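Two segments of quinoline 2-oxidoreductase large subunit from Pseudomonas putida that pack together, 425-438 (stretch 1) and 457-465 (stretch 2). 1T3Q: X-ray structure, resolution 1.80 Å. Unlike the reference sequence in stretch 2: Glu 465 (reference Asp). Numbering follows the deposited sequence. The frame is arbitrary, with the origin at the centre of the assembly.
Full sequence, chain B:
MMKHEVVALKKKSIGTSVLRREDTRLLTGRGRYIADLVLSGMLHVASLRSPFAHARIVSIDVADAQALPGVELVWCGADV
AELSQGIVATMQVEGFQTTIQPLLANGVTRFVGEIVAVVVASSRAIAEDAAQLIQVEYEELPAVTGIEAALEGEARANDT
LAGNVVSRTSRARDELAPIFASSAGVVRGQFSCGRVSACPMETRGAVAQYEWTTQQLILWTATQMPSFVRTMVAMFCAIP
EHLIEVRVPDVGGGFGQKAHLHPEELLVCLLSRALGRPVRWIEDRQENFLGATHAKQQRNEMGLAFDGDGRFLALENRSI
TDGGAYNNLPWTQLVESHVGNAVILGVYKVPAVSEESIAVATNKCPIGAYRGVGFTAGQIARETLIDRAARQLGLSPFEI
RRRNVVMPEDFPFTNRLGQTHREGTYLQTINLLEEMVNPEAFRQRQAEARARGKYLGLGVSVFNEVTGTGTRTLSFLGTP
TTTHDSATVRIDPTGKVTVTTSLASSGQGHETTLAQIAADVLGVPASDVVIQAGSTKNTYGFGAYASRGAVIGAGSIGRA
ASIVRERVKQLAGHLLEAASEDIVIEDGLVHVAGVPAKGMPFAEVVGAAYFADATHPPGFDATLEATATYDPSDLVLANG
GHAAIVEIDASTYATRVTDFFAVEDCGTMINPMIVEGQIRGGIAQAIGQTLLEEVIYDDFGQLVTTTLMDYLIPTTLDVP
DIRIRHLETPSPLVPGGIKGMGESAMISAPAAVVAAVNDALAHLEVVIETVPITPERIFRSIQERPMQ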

ATOM      1  N   THR B 425     -25.711 -38.523   6.057  1.00 22.75           N
ATOM      2  CA  THR B 425     -27.126 -38.769   5.799  1.00 21.65           C
ATOM      3  C   THR B 425     -27.415 -39.348   4.417  1.00 21.12           C
ATOM      4  O   THR B 425     -28.325 -38.891   3.727  1.00 22.66           O
ATOM      5  CB  THR B 425     -27.927 -37.465   5.958  1.00 22.36           C
ATOM      6  OG1 THR B 425     -27.261 -36.409   5.249  1.00 22.10           O
ATOM      7  CG2 THR B 425     -28.047 -37.090   7.426  1.00 20.01           C
ATOM      8  N   TYR B 426     -26.663 -40.367   4.020  1.00 21.45           N
ATOM      9  CA  TYR B 426     -26.857 -40.966   2.708  1.00 20.62           C
ATOM     10  C   TYR B 426     -28.290 -41.410   2.447  1.00 21.29           C
ATOM     11  O   TYR B 426     -28.913 -40.969   1.482  1.00 21.33           O
ATOM     12  CB  TYR B 426     -25.929 -42.170   2.519  1.00 22.10           C
ATOM     13  CG  TYR B 426     -24.460 -41.909   2.775  1.00 21.36           C
ATOM     14  CD1 TYR B 426     -23.931 -40.616   2.747  1.00 19.85           C
ATOM     15  CD2 TYR B 426     -23.588 -42.971   3.010  1.00 21.88           C
ATOM     16  CE1 TYR B 426     -22.569 -40.392   2.946  1.00 22.11           C
ATOM     17  CE2 TYR B 426     -22.231 -42.761   3.207  1.00 22.83           C
ATOM     18  CZ  TYR B 426     -21.725 -41.472   3.174  1.00 22.37           C
ATOM     19  OH  TYR B 426     -20.376 -41.272   3.357  1.00 22.20           O
ATOM     20  N   LEU B 427     -28.810 -42.294   3.298  1.00 20.96           N
ATOM     21  CA  LEU B 427     -30.167 -42.795   3.129  1.00 20.52           C
ATOM     22  C   LEU B 427     -31.203 -41.683   3.172  1.00 20.87           C
ATOM     23  O   LEU B 427     -32.067 -41.599   2.300  1.00 21.40           O
ATOM     24  CB  LEU B 427     -30.507 -43.837   4.206  1.00 20.26           C
ATOM     25  CG  LEU B 427     -31.925 -44.416   4.077  1.00 21.12           C
ATOM     26  CD1 LEU B 427     -32.080 -45.084   2.717  1.00 22.19           C
ATOM     27  CD2 LEU B 427     -32.194 -45.417   5.190  1.00 21.92           C
ATOM     28  N   GLN B 428     -31.119 -40.831   4.186  1.00 20.54           N
ATOM     29  CA  GLN B 428     -32.076 -39.740   4.328  1.00 22.38           C
ATOM     30  C   GLN B 428     -32.041 -38.794   3.130  1.00 21.79           C
ATOM     31  O   GLN B 428     -33.061 -38.199   2.776  1.00 20.29           O
ATOM     32  CB  GLN B 428     -31.824 -38.972   5.627  1.00 24.61           C
ATOM     33  CG  GLN B 428     -32.745 -37.778   5.824  1.00 31.49           C
ATOM     34  CD  GLN B 428     -32.756 -37.259   7.253  1.00 33.54           C
ATOM     35  OE1 GLN B 428     -31.763 -37.368   7.979  1.00 34.27           O
ATOM     36  NE2 GLN B 428     -33.878 -36.672   7.656  1.00 33.24           N
ATOM     37  N   THR B 429     -30.878 -38.664   2.498  1.00 20.11           N
ATOM     38  CA  THR B 429     -30.764 -37.799   1.322  1.00 20.10           C
ATOM     39  C   THR B 429     -31.571 -38.374   0.158  1.00 18.88           C
ATOM     40  O   THR B 429     -32.294 -37.654  -0.526  1.00 20.16           O
ATOM     41  CB  THR B 429     -29.293 -37.634   0.885  1.00 18.12           C
ATOM     42  OG1 THR B 429     -28.613 -36.794   1.825  1.00 17.92           O
ATOM     43  CG2 THR B 429     -29.211 -37.015  -0.497  1.00 21.35           C
ATOM     44  N   ILE B 430     -31.445 -39.677  -0.060  1.00 18.97           N
ATOM     45  CA  ILE B 430     -32.175 -40.343  -1.130  1.00 18.95           C
ATOM     46  C   ILE B 430     -33.685 -40.148  -0.941  1.00 20.43           C
ATOM     47  O   ILE B 430     -34.403 -39.819  -1.885  1.00 19.62           O
ATOM     48  CB  ILE B 430     -31.871 -41.857  -1.142  1.00 18.41           C
ATOM     49  CG1 ILE B 430     -30.378 -42.087  -1.403  1.00 20.54           C
ATOM     50  CG2 ILE B 430     -32.728 -42.551  -2.192  1.00 19.76           C
ATOM     51  CD1 ILE B 430     -29.942 -43.539  -1.274  1.00 18.69           C
ATOM     52  N   ASN B 431     -34.154 -40.350   0.287  1.00 20.83           N
ATOM     53  CA  ASN B 431     -35.569 -40.215   0.607  1.00 21.73           C
ATOM     54  C   ASN B 431     -36.074 -38.786   0.460  1.00 22.19           C
ATOM     55  O   ASN B 431     -37.162 -38.560  -0.068  1.00 23.67           O
ATOM     56  CB  ASN B 431     -35.829 -40.706   2.034  1.00 22.22           C
ATOM     57  CG  ASN B 431     -35.669 -42.208   2.172  1.00 23.55           C
ATOM     58  OD1 ASN B 431     -35.451 -42.726   3.272  1.00 27.54           O
ATOM     59  ND2 ASN B 431     -35.792 -42.918   1.063  1.00 22.26           N
ATOM     60  N   LEU B 432     -35.281 -37.826   0.927  1.00 22.98           N
ATOM     61  CA  LEU B 432     -35.663 -36.417   0.849  1.00 23.84           C
ATOM     62  C   LEU B 432     -35.700 -35.966  -0.613  1.00 23.33           C
ATOM     63  O   LEU B 432     -36.612 -35.255  -1.039  1.00 21.32           O
ATOM     64  CB  LEU B 432     -34.658 -35.555   1.617  1.00 24.76           C
ATOM     65  CG  LEU B 432     -35.160 -34.269   2.289  1.00 28.16           C
ATOM     66  CD1 LEU B 432     -33.972 -33.356   2.525  1.00 25.72           C
ATOM     67  CD2 LEU B 432     -36.201 -33.568   1.439  1.00 28.38           C
ATOM     68  N   LEU B 433     -34.694 -36.384  -1.371  1.00 22.53           N
ATOM     69  CA  LEU B 433     -34.599 -36.034  -2.780  1.00 21.34           C
ATOM     70  C   LEU B 433     -35.830 -36.553  -3.528  1.00 22.04           C
ATOM     71  O   LEU B 433     -36.416 -35.840  -4.342  1.00 20.45           O
ATOM     72  CB  LEU B 433     -33.313 -36.627  -3.371  1.00 21.38           C
ATOM     73  CG  LEU B 433     -32.832 -36.124  -4.733  1.00 23.33           C
ATOM     74  CD1 LEU B 433     -32.677 -34.612  -4.708  1.00 21.44           C
ATOM     75  CD2 LEU B 433     -31.496 -36.788  -5.069  1.00 21.78           C
ATOM     76  N   GLU B 434     -36.234 -37.789  -3.245  1.00 21.27           N
ATOM     77  CA  GLU B 434     -37.404 -38.344  -3.908  1.00 22.32           C
ATOM     78  C   GLU B 434     -38.647 -37.512  -3.586  1.00 22.53           C
ATOM     79  O   GLU B 434     -39.456 -37.242  -4.469  1.00 24.09           O
ATOM     80  CB  GLU B 434     -37.627 -39.801  -3.497  1.00 23.26           C
ATOM     81  CG  GLU B 434     -38.853 -40.428  -4.151  1.00 24.64           C
ATOM     82  CD  GLU B 434     -38.941 -41.925  -3.933  1.00 26.39           C
ATOM     83  OE1 GLU B 434     -38.713 -42.374  -2.792  1.00 26.74           O
ATOM     84  OE2 GLU B 434     -39.251 -42.652  -4.901  1.00 27.21           O
ATOM     85  N   GLU B 435     -38.795 -37.106  -2.327  1.00 23.54           N
ATOM     86  CA  GLU B 435     -39.937 -36.288  -1.915  1.00 24.01           C
ATOM     87  C   GLU B 435     -39.953 -34.977  -2.703  1.00 24.56           C
ATOM     88  O   GLU B 435     -40.997 -34.526  -3.173  1.00 25.31           O
ATOM     89  CB  GLU B 435     -39.855 -35.966  -0.418  1.00 23.75           C
ATOM     90  N   MET B 436     -38.787 -34.359  -2.832  1.00 24.51           N
ATOM     91  CA  MET B 436     -38.674 -33.103  -3.560  1.00 25.25           C
ATOM     92  C   MET B 436     -39.082 -33.271  -5.017  1.00 24.42           C
ATOM     93  O   MET B 436     -39.815 -32.450  -5.568  1.00 23.29           O
ATOM     94  CB  MET B 436     -37.238 -32.585  -3.485  1.00 24.45           C
ATOM     95  CG  MET B 436     -36.798 -32.218  -2.086  1.00 26.57           C
ATOM     96  SD  MET B 436     -35.078 -31.677  -2.023  1.00 27.42           S
ATOM     97  CE  MET B 436     -35.194 -30.035  -2.768  1.00 27.69           C
ATOM     98  N   VAL B 437     -38.610 -34.349  -5.632  1.00 23.94           N
ATOM     99  CA  VAL B 437     -38.893 -34.634  -7.031  1.00 24.37           C
ATOM    100  C   VAL B 437     -40.336 -35.030  -7.309  1.00 26.55           C
ATOM    101  O   VAL B 437     -40.930 -34.563  -8.280  1.00 27.35           O
ATOM    102  CB  VAL B 437     -37.960 -35.751  -7.556  1.00 23.30           C
ATOM    103  CG1 VAL B 437     -38.421 -36.229  -8.928  1.00 22.87           C
ATOM    104  CG2 VAL B 437     -36.539 -35.231  -7.634  1.00 21.69           C
ATOM    105  N   ASN B 438     -40.895 -35.887  -6.458  1.00 27.86           N
ATOM    106  CA  ASN B 438     -42.265 -36.359  -6.633  1.00 30.24           C
ATOM    107  C   ASN B 438     -42.324 -37.111  -7.957  1.00 30.87           C
ATOM    108  O   ASN B 438     -42.999 -36.688  -8.892  1.00 28.84           O
ATOM    109  CB  ASN B 438     -43.241 -35.180  -6.667  1.00 31.26           C
ATOM    110  CG  ASN B 438     -44.691 -35.628  -6.674  1.00 33.93           C
ATOM    111  OD1 ASN B 438     -44.989 -36.802  -6.900  1.00 33.52           O
ATOM    112  ND2 ASN B 438     -45.602 -34.691  -6.432  1.00 34.30           N
ATOM    113  N   GLY B 457     -36.764 -36.045 -19.031  1.00 22.21           N
ATOM    114  CA  GLY B 457     -35.993 -37.035 -18.302  1.00 20.84           C
ATOM    115  C   GLY B 457     -35.593 -36.586 -16.909  1.00 20.86           C
ATOM    116  O   GLY B 457     -35.307 -35.413 -16.682  1.00 21.50           O
ATOM    117  N   LEU B 458     -35.588 -37.532 -15.975  1.00 19.10           N
ATOM    118  CA  LEU B 458     -35.210 -37.269 -14.598  1.00 19.17           C
ATOM    119  C   LEU B 458     -33.864 -37.925 -14.348  1.00 19.27           C
ATOM    120  O   LEU B 458     -33.666 -39.085 -14.700  1.00 18.92           O
ATOM    121  CB  LEU B 458     -36.242 -37.869 -13.638  1.00 19.54           C
ATOM    122  CG  LEU B 458     -35.851 -37.853 -12.155  1.00 19.70           C
ATOM    123  CD1 LEU B 458     -35.781 -36.421 -11.653  1.00 21.09           C
ATOM    124  CD2 LEU B 458     -36.872 -38.647 -11.347  1.00 21.32           C
ATOM    125  N   GLY B 459     -32.944 -37.182 -13.745  1.00 19.08           N
ATOM    126  CA  GLY B 459     -31.632 -37.726 -13.454  1.00 19.69           C
ATOM    127  C   GLY B 459     -31.341 -37.612 -11.973  1.00 19.70           C
ATOM    128  O   GLY B 459     -31.627 -36.581 -11.362  1.00 19.42           O
ATOM    129  N   VAL B 460     -30.772 -38.665 -11.392  1.00 18.82           N
ATOM    130  CA  VAL B 460     -30.460 -38.667  -9.971  1.00 19.11           C
ATOM    131  C   VAL B 460     -28.978 -38.875  -9.706  1.00 18.64           C
ATOM    132  O   VAL B 460     -28.316 -39.656 -10.391  1.00 19.21           O
ATOM    133  CB  VAL B 460     -31.253 -39.771  -9.232  1.00 19.49           C
ATOM    134  CG1 VAL B 460     -30.854 -39.817  -7.756  1.00 21.00           C
ATOM    135  CG2 VAL B 460     -32.739 -39.505  -9.362  1.00 21.54           C
ATOM    136  N   SER B 461     -28.464 -38.159  -8.715  1.00 19.36           N
ATOM    137  CA  SER B 461     -27.067 -38.278  -8.325  1.00 18.97           C
ATOM    138  C   SER B 461     -26.934 -38.114  -6.818  1.00 19.60           C
ATOM    139  O   SER B 461     -27.318 -37.086  -6.263  1.00 19.45           O
ATOM    140  CB  SER B 461     -26.219 -37.214  -9.027  1.00 19.24           C
ATOM    141  OG  SER B 461     -24.885 -37.252  -8.552  1.00 18.24           O
ATOM    142  N   VAL B 462     -26.402 -39.141  -6.160  1.00 19.45           N
ATOM    143  CA  VAL B 462     -26.190 -39.115  -4.720  1.00 17.65           C
ATOM    144  C   VAL B 462     -24.683 -39.172  -4.505  1.00 18.15           C
ATOM    145  O   VAL B 462     -23.992 -39.973  -5.138  1.00 18.85           O
ATOM    146  CB  VAL B 462     -26.872 -40.318  -4.041  1.00 19.53           C
ATOM    147  CG1 VAL B 462     -26.591 -40.301  -2.546  1.00 19.50           C
ATOM    148  CG2 VAL B 462     -28.380 -40.268  -4.306  1.00 17.49           C
ATOM    149  N   PHE B 463     -24.172 -38.330  -3.614  1.00 18.55           N
ATOM    150  CA  PHE B 463     -22.734 -38.285  -3.387  1.00 19.48           C
ATOM    151  C   PHE B 463     -22.302 -38.086  -1.941  1.00 19.56           C
ATOM    152  O   PHE B 463     -23.106 -37.800  -1.052  1.00 19.04           O
ATOM    153  CB  PHE B 463     -22.125 -37.123  -4.185  1.00 18.35           C
ATOM    154  CG  PHE B 463     -22.398 -35.770  -3.570  1.00 19.78           C
ATOM    155  CD1 PHE B 463     -23.637 -35.154  -3.728  1.00 19.47           C
ATOM    156  CD2 PHE B 463     -21.450 -35.161  -2.751  1.00 19.14           C
ATOM    157  CE1 PHE B 463     -23.932 -33.959  -3.073  1.00 17.99           C
ATOM    158  CE2 PHE B 463     -21.735 -33.967  -2.090  1.00 20.16           C
ATOM    159  CZ  PHE B 463     -22.984 -33.365  -2.251  1.00 18.57           C
ATOM    160  N   ASN B 464     -20.999 -38.252  -1.735  1.00 18.51           N
ATOM    161  CA  ASN B 464     -20.355 -37.985  -0.462  1.00 19.26           C
ATOM    162  C   ASN B 464     -19.120 -37.249  -0.985  1.00 19.53           C
ATOM    163  O   ASN B 464     -18.821 -37.334  -2.179  1.00 19.14           O
ATOM    164  CB  ASN B 464     -20.049 -39.276   0.327  1.00 19.46           C
ATOM    165  CG  ASN B 464     -18.829 -40.020  -0.166  1.00 23.11           C
ATOM    166  OD1 ASN B 464     -18.371 -39.834  -1.290  1.00 24.50           O
ATOM    167  ND2 ASN B 464     -18.305 -40.897   0.685  1.00 21.28           N
ATOM    168  N   GLU B 465     -18.426 -36.510  -0.131  1.00 18.72           N
ATOM    169  CA  GLU B 465     -17.290 -35.722  -0.587  1.00 20.69           C
ATOM    170  C   GLU B 465     -16.276 -35.485   0.523  1.00 18.71           C
ATOM    171  O   GLU B 465     -16.653 -35.221   1.666  1.00 16.86           O
ATOM    172  CB  GLU B 465     -17.826 -34.373  -1.100  1.00 20.55           C
ATOM    173  CG  GLU B 465     -16.812 -33.256  -1.263  1.00 24.50           C
ATOM    174  CD  GLU B 465     -17.474 -31.889  -1.474  1.00 25.82           C
ATOM    175  OE1 GLU B 465     -16.752 -30.920  -1.784  1.00 27.89           O
ATOM    176  OE2 GLU B 465     -18.710 -31.777  -1.319  1.00 26.28           O
TER

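A helix laid against a β-strand usually makes contact through alternate strand residues, because successive side chains of an extended chain point to opposite faces, while the helix answers with residues three or four apart. Quinoline 2-oxidoreductase offers a compact example. Helix 426-437 runs roughly antiparallel to strand 457-465, with 152° between their N-to-C directions and 9.2 Å between their axes at closest approach. That separation leaves room for side chains, and no backbone hydrogen bond links the two elements; from Thr 429 onward the helix amides bond instead to carbonyls one turn earlier, as in the 2.8 Å bond from Leu 433 N to Thr 429 O.

Along the strand, Gly 457 lies beyond reach of the helix, and the contact opens at Leu 458. Its side chain points toward the helix and meets the last helical residue, Val 437, with CD2 of Leu 458 3.8 Å from CG1 of Val 437. Gly 459 contributes nothing. Val 460 leaves its backbone sideways, yet its CG1 lies 4.1 Å from CD2 of Leu 433, one helical turn back. Ser 461 directs its side chain away, and its OG is hydrogen-bonded elsewhere in the structure. Val 462, pointing toward the helix, is the strand residue most covered by it; its CG2 packs 4.0 Å from CG1 of Ile 430, where the backbones also draw near, CA of Ile 430 to CA of Val 462 being 7.1 Å. These three pairings are apolar, held by van der Waals contact and exclusion of water.

Phe 463 turns away, and Asn 464 turns back to end the series with a polar pairing: its ND2 donates a weak hydrogen bond to OH of Tyr 426, 3.4 Å away. Thus the strand advances as the helix retreats, Val 437 to Tyr 426.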